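Local coordinates for protein glucose-6-phosphate 1-dehydrogenase (Mycobacterium avium, PDB 4LGV) that probably catalyses the NADP-dependent oxidation of glucose 6-phosphate to 6-phosphogluconolactone, the entry step of the oxidative pentose phosphate pathway, at residues L32-G37 with P130-E135; F36-D41 with G66-D71; T112-Y117 with V145-K150; V159-P164 with I188-H193. All blocks are in the same frame, centred on the assembly; numbering follows the deposited sequence. Where two conformers were deposited one is given.

Contact 1 (L32-G37 with P130-E135); sequences LLVIFG and PLYYLE
The Tyr132 ring lies beside Val34 and Phe36 and points the same way as both. Tyr132 CD1 comes within 3.7 Å of Val34 CB, at an oblique approach to the ring. One face of Tyr132 carries Pro130 CB of its own strand, shifted toward the rim. The Phe36 ring takes Tyr132 CD1 at its edge, 4.0 Å from Phe36 CE1. Leu134 CD2 comes obliquely to that ring, 3.6 Å from Phe36 CD1. On the other side of the sheet Ile35 CG2 approaches the Tyr133 ring obliquely, and Leu33 CD1 packs on Leu131 CD2 at 3.9 Å. Strands 32-36 and 130-134 are the two middle strands of a parallel Rossmann-type sheet. They flank its switch point, where the strand order turns back on itself and dinucleotide folds form their cofactor cleft. Five backbone hydrogen bonds join them. The straightest runs from Val34 N to Leu131 O (2.9 Å, 174° at the hydrogen). Phe36 N reaches Tyr133 O with a more bent bond, 140° at the hydrogen. At the end of the ladder Glu135 N binds Phe36 O at 2.8 Å. The Glu135 chain is extended beyond CG (chi2 -176°), which carries Glu135 OE2 across to Ile35 CG2 at 3.2 Å. Glu135 OE1 bonds to Thr47 OG1 of helix 41-56. Tyr132 OH is held by Leu153 O and Tyr133 OH by Glu162. Helix 141-150 packs against the side with Phe36 and Tyr132; helices 41-56 and 413-424 pack against the side with Leu33 and Tyr133.

Contact 2 (F36-D41 with G66-D71); sequences FGITGD and GVASDD
Phe36 and Val67 form the tight, buried part of this contact. Val67 CB sits over one face of the Phe36 ring, offset toward the rim, and Val67 CG1 lies 3.9 Å from Phe36 CD2. Next to them Val67 O takes two backbone donors. Gly37 N binds Val67 O at 2.8 Å; Ile38 N lies 3.4 Å from Val67 O in a weak bond. Ile38 CG2 then packs against Gly66 CA at 3.9 Å. Residues 37-41 read GITGD. They belong to the glycine-rich fingerprint of this family, the turn between the first strand and helix 41-56 of the Rossmann fold, which in relatives binds the cofactor. Gly37 to Gly40 make a type I turn, closed by Gly40 N on Gly37 O, and Gly40 is the N-cap of the helix. Gly37 has a positive phi of 101°, which suits glycine. Toward solvent the contact thins to one polar pair. Thr39 OG1 donates to Asp70 OD1 at 2.6 Å, meeting it from above the carboxylate plane. Thr39 OG1 lies between its own backbone N and carbonyl carbon (chi1 63°), where it also touches Ala68 CB at 3.5 Å. Asp70 OD2 has a long, weak ion pair with Arg80.

Contact 3 (T112-Y117 with V145-K150); sequences TDTGLY and VENLAK
Asn147 reaches from its helix across the face of Tyr117. Asn147 CB sits almost over the middle of the Tyr117 ring, 3.4 Å from its centroid and 13° off the normal. This is a CH-pi contact. The next atom, Asn147 CG, stays near the same face, 3.7 Å from Tyr117 CE1. The amide continues nearly flat to the ring, their planes 14° apart. At the tip the two branches part. Asn147 OD1 meets the methyl CG2 of Thr114 at 3.6 Å. Asn147 ND2 turns toward Thr112 O, but at 4.1 Å the two are only near each other. The hydrogen-bond partner of ND2 is Pro143 O, one turn back in its own helix, and that bond probably helps hold the amide at its angle.

The Tyr117 ring is closed in on both faces. Leu116 CD2, its neighbour in the chain, lies over the centre of the opposite face. Leu148 CD2 touches the edge in the ring plane, 3.8 Å from Tyr117 CD2, and Asp113 O also lies at the edge. With CG turned away from its carbonyl carbon (chi1 -62°), Tyr117 directs its ring between the two helices. Its OH bonds to Val111 O, in the loop before its helix, which should fix the ring's tilt. Most of the contact is between carbon atoms, with Thr112 and Thr114 at the exposed margin and Tyr117 and Leu148 buried. Helices 114-123 and 141-150 are crossover helices on one side of the parallel sheet, neighbours in the layered alpha/beta build of a Rossmann fold.

Contact 4 (V159-P164 with I188-H193); sequences VAVEKP and ILRVDH
Ala160 and Leu189 are paired in the parallel strands 158-162 and 188-191. Helix 169-180 joins these strands in a beta-alpha-beta crossover, at one edge of the Rossmann-type sheet.

Backbone hydrogen bonds come first. Leu189 N binds Val159 O, Val161 N binds Leu189 O and Val191 N binds Val161 O. Lys163 N extends the ladder to Val191 O at 3.1 Å.

Apolar contacts are few. Ala160 CB meets Val191 CG2 at 3.8 Å and lies 4.1 Å from Leu189 CB.

Charged and polar side chains gather at the C-terminal ends of the strands. Here are EKP, with a cis peptide before Pro164, and RVDH, two family signatures that line the active site in relatives. In the conformer given for His193, His193 NE2 donates to Glu162 OE1 at 2.8 Å. The bond lies near the ring plane and reaches the syn side of the carboxylate, somewhat out of the carboxylate plane, which is turned 67° from the ring. The Glu162 chain is bent at chi2 (-62°), which brings its carboxylate to the His193 ring edge. Glu162 OE1 is shared with Tyr133 of the next strand. Val191 CG1 touches Glu162 OE1 at 3.3 Å.

Lys163, fully extended, forms a salt bridge with Asp192. Asp250 O also holds the ammonium, and Asn254 holds OD2. Lys163 NZ lies 3.1 Å from Asp192 OD1, above the carboxylate plane, and gives a weak bond to a water that donates to Asp192 OD2.

How the contacts relate
Contacts 1 and 4 pair strands of one parallel sheet; contact 2 lies at the C-terminal end of two of its strands and the turn beyond. All three are buried. Contact 3 is partly exposed and joins two helices that pack on that sheet. Contacts 1 and 2 share Phe36 and Gly37. Contact 1 meets contact 4 through Tyr132 O and Ala160 N and through Tyr133 and Glu162. The Phe36 ring also touches Tyr117 of contact 3. Backbone bonds and apolar side chains dominate contact 1. Contact 2 adds a turn and a Thr-Asp bond near solvent. Contact 3 relies on ring and carbon packing. Contact 4, nearest the chain centre, has the salt bridge and the histidine-carboxylate bond.

Contact 1 (L32-G37 with P130-E135)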
loop_
_atom_site.group_PDB
_atom_site.type_symbol
_atom_site.label_atom_id
_atom_site.label_comp_id
_atom_site.label_asym_id
_atom_site.label_seq_id
_atom_site.Cartn_x
_atom_site.Cartn_y
_atom_site.Cartn_z
ATOM N N LEU A 32 39.819 -33.345 -0.198
ATOM C CA LEU A 32 40.001 -34.618 -0.871
ATOM C C LEU A 32 38.712 -34.962 -1.509
ATOM O O LEU A 32 37.639 -34.819 -0.885
ATOM C CB LEU A 32 40.392 -35.717 0.120
ATOM C CG LEU A 32 40.532 -37.155 -0.379
ATOM C CD1 LEU A 32 41.743 -37.306 -1.253
ATOM C CD2 LEU A 32 40.667 -38.144 0.759
ATOM N N LEU A 33 38.772 -35.386 -2.769
ATOM C CA LEU A 33 37.566 -35.725 -3.504
ATOM C C LEU A 33 37.585 -37.241 -3.788
ATOM O O LEU A 33 38.504 -37.749 -4.447
ATOM C CB LEU A 33 37.489 -34.932 -4.810
ATOM C CG LEU A 33 36.306 -35.262 -5.739
ATOM C CD1 LEU A 33 34.970 -35.038 -5.064
ATOM C CD2 LEU A 33 36.360 -34.409 -7.002
ATOM N N VAL A 34 36.535 -37.926 -3.369
ATOM C CA VAL A 34 36.400 -39.335 -3.604
ATOM C C VAL A 34 35.143 -39.585 -4.430
ATOM O O VAL A 34 34.022 -39.289 -3.971
ATOM C CB VAL A 34 36.282 -40.094 -2.262
ATOM C CG1 VAL A 34 36.142 -41.550 -2.515
ATOM C CG2 VAL A 34 37.487 -39.803 -1.370
ATOM N N ILE A 35 35.309 -40.170 -5.624
ATOM C CA ILE A 35 34.182 -40.326 -6.551
ATOM C C ILE A 35 33.818 -41.771 -6.723
ATOM O O ILE A 35 34.573 -42.519 -7.333
ATOM C CB ILE A 35 34.525 -39.773 -7.967
ATOM C CG1 ILE A 35 34.877 -38.308 -7.876
ATOM C CG2 ILE A 35 33.349 -39.935 -8.920
ATOM C CD1 ILE A 35 35.445 -37.700 -9.137
ATOM N N PHE A 36 32.658 -42.158 -6.207
ATOM C CA PHE A 36 32.128 -43.487 -6.459
ATOM C C PHE A 36 31.373 -43.459 -7.760
ATOM O O PHE A 36 30.478 -42.618 -7.949
ATOM C CB PHE A 36 31.205 -43.948 -5.346
ATOM C CG PHE A 36 31.915 -44.299 -4.056
ATOM C CD1 PHE A 36 32.464 -43.322 -3.248
ATOM C CD2 PHE A 36 32.048 -45.639 -3.655
ATOM C CE1 PHE A 36 33.128 -43.654 -2.062
ATOM C CE2 PHE A 36 32.703 -45.974 -2.467
ATOM C CZ PHE A 36 33.245 -44.981 -1.667
ATOM N N GLY A 37 31.734 -44.376 -8.661
ATOM C CA GLY A 37 31.068 -44.507 -9.971
ATOM C C GLY A 37 31.852 -43.864 -11.114
ATOM O O GLY A 37 31.286 -43.483 -12.114
ATOM N N PRO A 130 37.122 -35.289 3.558
ATOM C CA PRO A 130 36.694 -35.746 2.238
ATOM C C PRO A 130 35.310 -35.302 1.807
ATOM O O PRO A 130 34.363 -35.288 2.622
ATOM C CB PRO A 130 36.736 -37.285 2.359
ATOM C CG PRO A 130 36.623 -37.567 3.811
ATOM C CD PRO A 130 37.047 -36.343 4.565
ATOM N N LEU A 131 35.186 -34.996 0.515
ATOM C CA LEU A 131 33.889 -34.990 -0.172
ATOM C C LEU A 131 33.728 -36.311 -0.877
ATOM O O LEU A 131 34.499 -36.610 -1.769
ATOM C CB LEU A 131 33.790 -33.861 -1.207
ATOM C CG LEU A 131 32.532 -33.904 -2.065
ATOM C CD1 LEU A 131 31.273 -33.789 -1.197
ATOM C CD2 LEU A 131 32.463 -32.779 -3.093
ATOM N N TYR A 132 32.701 -37.077 -0.543
ATOM C CA TYR A 132 32.363 -38.310 -1.269
ATOM C C TYR A 132 31.265 -38.026 -2.253
ATOM O O TYR A 132 30.189 -37.615 -1.864
ATOM C CB TYR A 132 31.852 -39.393 -0.317
ATOM C CG TYR A 132 32.854 -39.788 0.755
ATOM C CD1 TYR A 132 33.889 -40.649 0.458
ATOM C CD2 TYR A 132 32.759 -39.296 2.037
ATOM C CE1 TYR A 132 34.834 -41.002 1.403
ATOM C CE2 TYR A 132 33.672 -39.666 3.017
ATOM C CZ TYR A 132 34.719 -40.505 2.687
ATOM O OH TYR A 132 35.633 -40.868 3.640
ATOM N N TYR A 133 31.543 -38.197 -3.533
ATOM C CA TYR A 133 30.583 -37.899 -4.594
ATOM C C TYR A 133 30.100 -39.191 -5.216
ATOM O O TYR A 133 30.886 -39.944 -5.798
ATOM C CB TYR A 133 31.251 -36.992 -5.646
ATOM C CG TYR A 133 30.403 -36.717 -6.842
ATOM C CD1 TYR A 133 29.059 -36.410 -6.705
ATOM C CD2 TYR A 133 30.930 -36.735 -8.111
ATOM C CE1 TYR A 133 28.262 -36.149 -7.795
ATOM C CE2 TYR A 133 30.142 -36.475 -9.206
ATOM C CZ TYR A 133 28.809 -36.163 -9.038
ATOM O OH TYR A 133 27.985 -35.908 -10.123
ATOM N N LEU A 134 28.812 -39.473 -5.058
ATOM C CA LEU A 134 28.275 -40.763 -5.457
ATOM C C LEU A 134 27.524 -40.674 -6.767
ATOM O O LEU A 134 26.362 -40.327 -6.773
ATOM C CB LEU A 134 27.363 -41.332 -4.366
ATOM C CG LEU A 134 27.886 -41.248 -2.926
ATOM C CD1 LEU A 134 26.959 -42.027 -1.997
ATOM C CD2 LEU A 134 29.292 -41.748 -2.744
ATOM N N GLU A 135 28.192 -41.010 -7.864
ATOM C CA GLU A 135 27.511 -41.082 -9.150
ATOM C C GLU A 135 27.265 -42.554 -9.440
ATOM O O GLU A 135 27.812 -43.137 -10.342
ATOM C CB GLU A 135 28.253 -40.392 -10.300
ATOM C CG GLU A 135 29.761 -40.288 -10.161
ATOM C CD GLU A 135 30.360 -39.514 -11.306
ATOM O OE1 GLU A 135 29.606 -38.789 -12.013
ATOM O OE2 GLU A 135 31.563 -39.667 -11.530
#

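Contact 2 (F36-D41 with G66-D71)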
loop_
_atom_site.group_PDB
_atom_site.type_symbol
_atom_site.label_atom_id
_atom_site.label_comp_id
_atom_site.label_asym_id
_atom_site.label_seq_id
_atom_site.Cartn_x
_atom_site.Cartn_y
_atom_site.Cartn_z
ATOM N N PHE A 36 32.658 -42.158 -6.207
ATOM C CA PHE A 36 32.128 -43.487 -6.459
ATOM C C PHE A 36 31.373 -43.459 -7.760
ATOM O O PHE A 36 30.478 -42.618 -7.949
ATOM C CB PHE A 36 31.205 -43.948 -5.346
ATOM C CG PHE A 36 31.915 -44.299 -4.056
ATOM C CD1 PHE A 36 32.464 -43.322 -3.248
ATOM C CD2 PHE A 36 32.048 -45.639 -3.655
ATOM C CE1 PHE A 36 33.128 -43.654 -2.062
ATOM C CE2 PHE A 36 32.703 -45.974 -2.467
ATOM C CZ PHE A 36 33.245 -44.981 -1.667
ATOM N N GLY A 37 31.734 -44.376 -8.661
ATOM C CA GLY A 37 31.068 -44.507 -9.971
ATOM C C GLY A 37 31.852 -43.864 -11.114
ATOM O O GLY A 37 31.286 -43.483 -12.114
ATOM N N ILE A 38 33.167 -43.804 -10.969
ATOM C CA ILE A 38 34.045 -43.048 -11.879
ATOM C C ILE A 38 34.126 -43.656 -13.284
ATOM O O ILE A 38 34.539 -42.976 -14.230
ATOM C CB ILE A 38 35.452 -42.902 -11.253
ATOM C CG1 ILE A 38 36.279 -41.864 -11.965
ATOM C CG2 ILE A 38 36.186 -44.223 -11.289
ATOM C CD1 ILE A 38 35.799 -40.467 -11.773
ATOM N N THR A 39 33.688 -44.900 -13.451
ATOM C CA THR A 39 33.629 -45.534 -14.779
ATOM C C THR A 39 32.246 -45.540 -15.395
ATOM O O THR A 39 32.070 -46.078 -16.497
ATOM C CB THR A 39 34.091 -46.995 -14.724
ATOM O OG1 THR A 39 33.220 -47.750 -13.889
ATOM C CG2 THR A 39 35.492 -47.072 -14.214
ATOM N N GLY A 40 31.267 -44.906 -14.736
ATOM C CA GLY A 40 29.901 -44.877 -15.264
ATOM C C GLY A 40 29.593 -43.779 -16.277
ATOM O O GLY A 40 30.475 -43.030 -16.705
ATOM N N ASP A 41 28.325 -43.735 -16.703
ATOM C CA ASP A 41 27.888 -42.836 -17.792
ATOM C C ASP A 41 27.997 -41.355 -17.453
ATOM O O ASP A 41 28.454 -40.567 -18.285
ATOM C CB ASP A 41 26.476 -43.151 -18.291
ATOM C CG ASP A 41 26.382 -44.514 -18.990
ATOM O OD1 ASP A 41 27.411 -45.022 -19.559
ATOM O OD2 ASP A 41 25.265 -45.094 -18.955
ATOM N N GLY A 66 39.251 -42.083 -7.554
ATOM C CA GLY A 66 38.162 -42.730 -8.261
ATOM C C GLY A 66 37.909 -44.124 -7.729
ATOM O O GLY A 66 38.863 -44.887 -7.496
ATOM N N VAL A 67 36.618 -44.471 -7.566
ATOM C CA VAL A 67 36.208 -45.800 -7.120
ATOM C C VAL A 67 35.149 -46.411 -8.038
ATOM O O VAL A 67 34.217 -45.741 -8.438
ATOM C CB VAL A 67 35.627 -45.756 -5.701
ATOM C CG1 VAL A 67 35.269 -47.144 -5.231
ATOM C CG2 VAL A 67 36.601 -45.120 -4.707
ATOM N N ALA A 68 35.340 -47.679 -8.401
ATOM C CA ALA A 68 34.393 -48.415 -9.208
ATOM C C ALA A 68 34.640 -49.936 -9.073
ATOM O O ALA A 68 35.676 -50.354 -8.556
ATOM C CB ALA A 68 34.485 -47.969 -10.661
ATOM N N SER A 69 33.733 -50.740 -9.609
ATOM C CA SER A 69 33.929 -52.178 -9.671
ATOM C C SER A 69 34.870 -52.645 -10.776
ATOM O O SER A 69 35.445 -53.706 -10.677
ATOM C CB SER A 69 32.580 -52.882 -9.869
ATOM O OG SER A 69 32.051 -52.581 -11.144
ATOM N N ASP A 70 35.073 -51.852 -11.818
ATOM C CA ASP A 70 35.886 -52.350 -12.937
ATOM C C ASP A 70 37.309 -52.728 -12.492
ATOM O O ASP A 70 37.994 -51.963 -11.815
ATOM C CB ASP A 70 35.961 -51.330 -14.053
ATOM C CG ASP A 70 34.593 -50.789 -14.418
ATOM O OD1 ASP A 70 33.881 -50.230 -13.552
ATOM O OD2 ASP A 70 34.252 -50.828 -15.581
ATOM N N ASP A 71 37.761 -53.892 -12.939
ATOM C CA ASP A 71 39.114 -54.335 -12.652
ATOM C C ASP A 71 40.011 -53.800 -13.750
ATOM O O ASP A 71 40.335 -54.496 -14.715
ATOM C CB ASP A 71 39.157 -55.864 -12.567
ATOM C CG ASP A 71 40.492 -56.407 -12.096
ATOM O OD1 ASP A 71 41.361 -55.624 -11.667
ATOM O OD2 ASP A 71 40.660 -57.668 -12.151
#

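Contact 3 (T112-Y117 with V145-K150)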
loop_
_atom_site.group_PDB
_atom_site.type_symbol
_atom_site.label_atom_id
_atom_site.label_comp_id
_atom_site.label_asym_id
_atom_site.label_seq_id
_atom_site.Cartn_x
_atom_site.Cartn_y
_atom_site.Cartn_z
ATOM N N THR A 112 29.525 -52.954 -1.805
ATOM C CA THR A 112 28.837 -53.622 -0.692
ATOM C C THR A 112 29.799 -54.397 0.206
ATOM O O THR A 112 29.369 -54.932 1.199
ATOM C CB THR A 112 27.718 -54.602 -1.185
ATOM O OG1 THR A 112 28.261 -55.627 -2.021
ATOM C CG2 THR A 112 26.663 -53.836 -1.970
ATOM N N ASP A 113 31.085 -54.475 -0.141
ATOM C CA ASP A 113 32.066 -55.253 0.655
ATOM C C ASP A 113 32.940 -54.362 1.550
ATOM O O ASP A 113 33.553 -53.384 1.073
ATOM C CB ASP A 113 32.988 -56.087 -0.256
ATOM C CG ASP A 113 32.289 -57.355 -0.872
ATOM O OD1 ASP A 113 31.309 -57.904 -0.276
ATOM O OD2 ASP A 113 32.735 -57.823 -1.983
ATOM N N THR A 114 33.072 -54.738 2.813
ATOM C CA THR A 114 33.900 -53.983 3.746
ATOM C C THR A 114 35.373 -53.829 3.343
ATOM O O THR A 114 36.007 -52.848 3.712
ATOM C CB THR A 114 33.811 -54.530 5.194
ATOM O OG1 THR A 114 34.202 -55.891 5.213
ATOM C CG2 THR A 114 32.379 -54.430 5.757
ATOM N N GLY A 115 35.935 -54.802 2.640
ATOM C CA GLY A 115 37.337 -54.722 2.192
ATOM C C GLY A 115 37.675 -53.476 1.377
ATOM O O GLY A 115 38.754 -52.907 1.493
ATOM N N LEU A 116 36.742 -53.041 0.536
ATOM C CA LEU A 116 36.963 -51.857 -0.266
ATOM C C LEU A 116 37.219 -50.648 0.645
ATOM O O LEU A 116 38.096 -49.832 0.377
ATOM C CB LEU A 116 35.756 -51.617 -1.155
ATOM C CG LEU A 116 35.827 -50.373 -2.092
ATOM C CD1 LEU A 116 35.165 -50.645 -3.425
ATOM C CD2 LEU A 116 35.078 -49.222 -1.464
ATOM N N TYR A 117 36.469 -50.570 1.742
ATOM C CA TYR A 117 36.503 -49.439 2.651
ATOM C C TYR A 117 37.740 -49.442 3.541
ATOM O O TYR A 117 38.242 -48.387 3.915
ATOM C CB TYR A 117 35.183 -49.378 3.424
ATOM C CG TYR A 117 34.020 -49.173 2.484
ATOM C CD1 TYR A 117 33.408 -50.253 1.859
ATOM C CD2 TYR A 117 33.565 -47.901 2.165
ATOM C CE1 TYR A 117 32.375 -50.077 0.966
ATOM C CE2 TYR A 117 32.513 -47.717 1.277
ATOM C CZ TYR A 117 31.922 -48.810 0.685
ATOM O OH TYR A 117 30.890 -48.690 -0.236
ATOM N N VAL A 145 27.218 -45.300 2.161
ATOM C CA VAL A 145 27.308 -44.381 3.307
ATOM C C VAL A 145 27.369 -45.168 4.631
ATOM O O VAL A 145 28.129 -44.842 5.551
ATOM C CB VAL A 145 26.112 -43.425 3.291
ATOM C CG1 VAL A 145 25.969 -42.718 4.622
ATOM C CG2 VAL A 145 26.289 -42.385 2.201
ATOM N N GLU A 146 26.592 -46.228 4.710
ATOM C CA GLU A 146 26.636 -47.125 5.887
ATOM C C GLU A 146 27.997 -47.783 6.016
ATOM O O GLU A 146 28.507 -47.929 7.110
ATOM C CB GLU A 146 25.528 -48.163 5.807
ATOM C CG GLU A 146 24.191 -47.554 6.224
ATOM C CD GLU A 146 22.968 -48.321 5.749
ATOM O OE1 GLU A 146 23.109 -49.361 5.083
ATOM O OE2 GLU A 146 21.849 -47.835 6.028
ATOM N N ASN A 147 28.606 -48.142 4.894
ATOM C CA ASN A 147 29.955 -48.700 4.907
ATOM C C ASN A 147 31.025 -47.680 5.233
ATOM O O ASN A 147 32.013 -48.000 5.906
ATOM C CB ASN A 147 30.279 -49.375 3.572
ATOM C CG ASN A 147 29.929 -50.869 3.573
ATOM O OD1 ASN A 147 30.584 -51.662 4.238
ATOM N ND2 ASN A 147 28.834 -51.227 2.919
ATOM N N LEU A 148 30.834 -46.442 4.777
ATOM C CA LEU A 148 31.762 -45.374 5.147
ATOM C C LEU A 148 31.704 -45.148 6.658
ATOM O O LEU A 148 32.758 -45.024 7.309
ATOM C CB LEU A 148 31.460 -44.087 4.415
ATOM C CG LEU A 148 31.751 -44.171 2.928
ATOM C CD1 LEU A 148 31.128 -42.985 2.219
ATOM C CD2 LEU A 148 33.239 -44.199 2.687
ATOM N N ALA A 149 30.494 -45.170 7.203
ATOM C CA ALA A 149 30.315 -45.077 8.660
ATOM C C ALA A 149 31.029 -46.223 9.422
ATOM O O ALA A 149 31.795 -45.954 10.346
ATOM C CB ALA A 149 28.828 -45.046 9.026
ATOM N N LYS A 150 30.778 -47.484 9.030
ATOM C CA LYS A 150 31.368 -48.647 9.736
ATOM C C LYS A 150 32.879 -48.539 9.737
ATOM O O LYS A 150 33.525 -48.893 10.701
ATOM C CB LYS A 150 30.903 -49.999 9.151
#

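Contact 4 (V159-P164 with I188-H193)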
loop_
_atom_site.group_PDB
_atom_site.type_symbol
_atom_site.label_atom_id
_atom_site.label_comp_id
_atom_site.label_asym_id
_atom_site.label_seq_id
_atom_site.Cartn_x
_atom_site.Cartn_y
_atom_site.Cartn_z
ATOM N N VAL A 159 28.796 -35.759 1.824
ATOM C CA VAL A 159 28.413 -36.747 0.834
ATOM C C VAL A 159 27.467 -36.082 -0.159
ATOM O O VAL A 159 26.396 -35.556 0.217
ATOM C CB VAL A 159 27.697 -37.917 1.488
ATOM C CG1 VAL A 159 27.272 -38.956 0.462
ATOM C CG2 VAL A 159 28.605 -38.545 2.512
ATOM N N ALA A 160 27.866 -36.112 -1.429
ATOM C CA ALA A 160 27.037 -35.564 -2.491
ATOM C C ALA A 160 26.435 -36.725 -3.262
ATOM O O ALA A 160 27.167 -37.571 -3.804
ATOM C CB ALA A 160 27.868 -34.700 -3.380
ATOM N N VAL A 161 25.113 -36.766 -3.331
ATOM C CA VAL A 161 24.412 -37.843 -4.013
ATOM C C VAL A 161 23.782 -37.391 -5.304
ATOM O O VAL A 161 23.035 -36.387 -5.339
ATOM C CB VAL A 161 23.310 -38.526 -3.115
ATOM C CG1 VAL A 161 23.977 -39.273 -2.014
ATOM C CG2 VAL A 161 22.362 -37.529 -2.516
ATOM N N GLU A 162 24.048 -38.139 -6.375
ATOM C CA GLU A 162 23.423 -37.803 -7.669
ATOM C C GLU A 162 21.962 -38.130 -7.686
ATOM O O GLU A 162 21.549 -39.131 -7.166
ATOM C CB GLU A 162 24.097 -38.557 -8.841
ATOM C CG GLU A 162 25.243 -37.782 -9.453
ATOM C CD GLU A 162 24.777 -36.478 -10.038
ATOM O OE1 GLU A 162 25.584 -35.534 -10.152
ATOM O OE2 GLU A 162 23.601 -36.374 -10.381
ATOM N N LYS A 163 21.185 -37.292 -8.330
ATOM C CA LYS A 163 19.798 -37.581 -8.637
ATOM C C LYS A 163 19.651 -38.918 -9.390
ATOM O O LYS A 163 20.486 -39.228 -10.221
ATOM C CB LYS A 163 19.369 -36.437 -9.551
ATOM C CG LYS A 163 18.018 -36.499 -10.197
ATOM C CD LYS A 163 17.808 -35.132 -10.828
ATOM C CE LYS A 163 16.698 -35.025 -11.871
ATOM N NZ LYS A 163 16.388 -33.569 -12.060
ATOM N N PRO A 164 18.575 -39.681 -9.158
ATOM C CA PRO A 164 17.459 -39.377 -8.272
ATOM C C PRO A 164 17.751 -39.764 -6.835
ATOM O O PRO A 164 18.598 -40.635 -6.575
ATOM C CB PRO A 164 16.321 -40.236 -8.828
ATOM C CG PRO A 164 17.026 -41.435 -9.387
ATOM C CD PRO A 164 18.298 -40.875 -9.983
ATOM N N ILE A 188 24.859 -33.576 3.874
ATOM C CA ILE A 188 24.187 -34.162 2.743
ATOM C C ILE A 188 23.951 -33.124 1.634
ATOM O O ILE A 188 23.262 -32.146 1.853
ATOM C CB ILE A 188 22.854 -34.772 3.143
ATOM C CG1 ILE A 188 23.062 -35.834 4.201
ATOM C CG2 ILE A 188 22.181 -35.436 1.951
ATOM C CD1 ILE A 188 21.783 -36.250 4.878
ATOM N N LEU A 189 24.460 -33.407 0.434
ATOM C CA LEU A 189 24.310 -32.544 -0.718
ATOM C C LEU A 189 23.614 -33.298 -1.846
ATOM O O LEU A 189 24.179 -34.214 -2.476
ATOM C CB LEU A 189 25.683 -32.074 -1.182
ATOM C CG LEU A 189 26.579 -31.429 -0.119
ATOM C CD1 LEU A 189 27.971 -31.121 -0.643
ATOM C CD2 LEU A 189 25.969 -30.173 0.349
ATOM N N ARG A 190 22.369 -32.922 -2.095
ATOM C CA ARG A 190 21.579 -33.634 -3.087
ATOM C C ARG A 190 21.759 -32.940 -4.432
ATOM O O ARG A 190 21.252 -31.848 -4.622
ATOM C CB ARG A 190 20.124 -33.675 -2.663
ATOM C CG ARG A 190 19.958 -34.254 -1.271
ATOM C CD ARG A 190 18.508 -34.267 -0.831
ATOM N NE ARG A 190 18.377 -34.857 0.497
ATOM C CZ ARG A 190 18.619 -34.210 1.641
ATOM N NH1 ARG A 190 18.968 -32.915 1.674
ATOM N NH2 ARG A 190 18.472 -34.852 2.767
ATOM N N VAL A 191 22.505 -33.574 -5.342
ATOM C CA VAL A 191 22.933 -32.952 -6.579
ATOM C C VAL A 191 21.863 -33.090 -7.668
ATOM O O VAL A 191 21.468 -34.219 -8.064
ATOM C CB VAL A 191 24.214 -33.616 -7.088
ATOM C CG1 VAL A 191 24.719 -32.935 -8.344
ATOM C CG2 VAL A 191 25.331 -33.599 -6.021
ATOM N N ASP A 192 21.374 -31.949 -8.134
ATOM C CA ASP A 192 20.404 -31.910 -9.227
ATOM C C ASP A 192 20.925 -30.899 -10.215
ATOM O O ASP A 192 20.953 -29.709 -9.924
ATOM C CB ASP A 192 19.021 -31.514 -8.704
ATOM C CG ASP A 192 17.933 -31.512 -9.796
ATOM O OD1 ASP A 192 18.246 -31.361 -10.991
ATOM O OD2 ASP A 192 16.745 -31.698 -9.444
ATOM N N HIS A 193 21.362 -31.382 -11.382
ATOM C CA HIS A 193 22.031 -30.524 -12.356
ATOM C C HIS A 193 21.207 -29.323 -12.738
ATOM O O HIS A 193 21.762 -28.265 -12.944
ATOM C CB HIS A 193 22.413 -31.321 -13.591
ATOM C CG HIS A 193 23.220 -32.517 -13.255
ATOM N ND1 HIS A 193 23.386 -33.564 -14.125
ATOM C CD2 HIS A 193 23.858 -32.858 -12.106
ATOM C CE1 HIS A 193 24.094 -34.500 -13.525
ATOM N NE2 HIS A 193 24.399 -34.094 -12.306
HETATM O O HOH W 1 14.714 -31.266 -10.823
#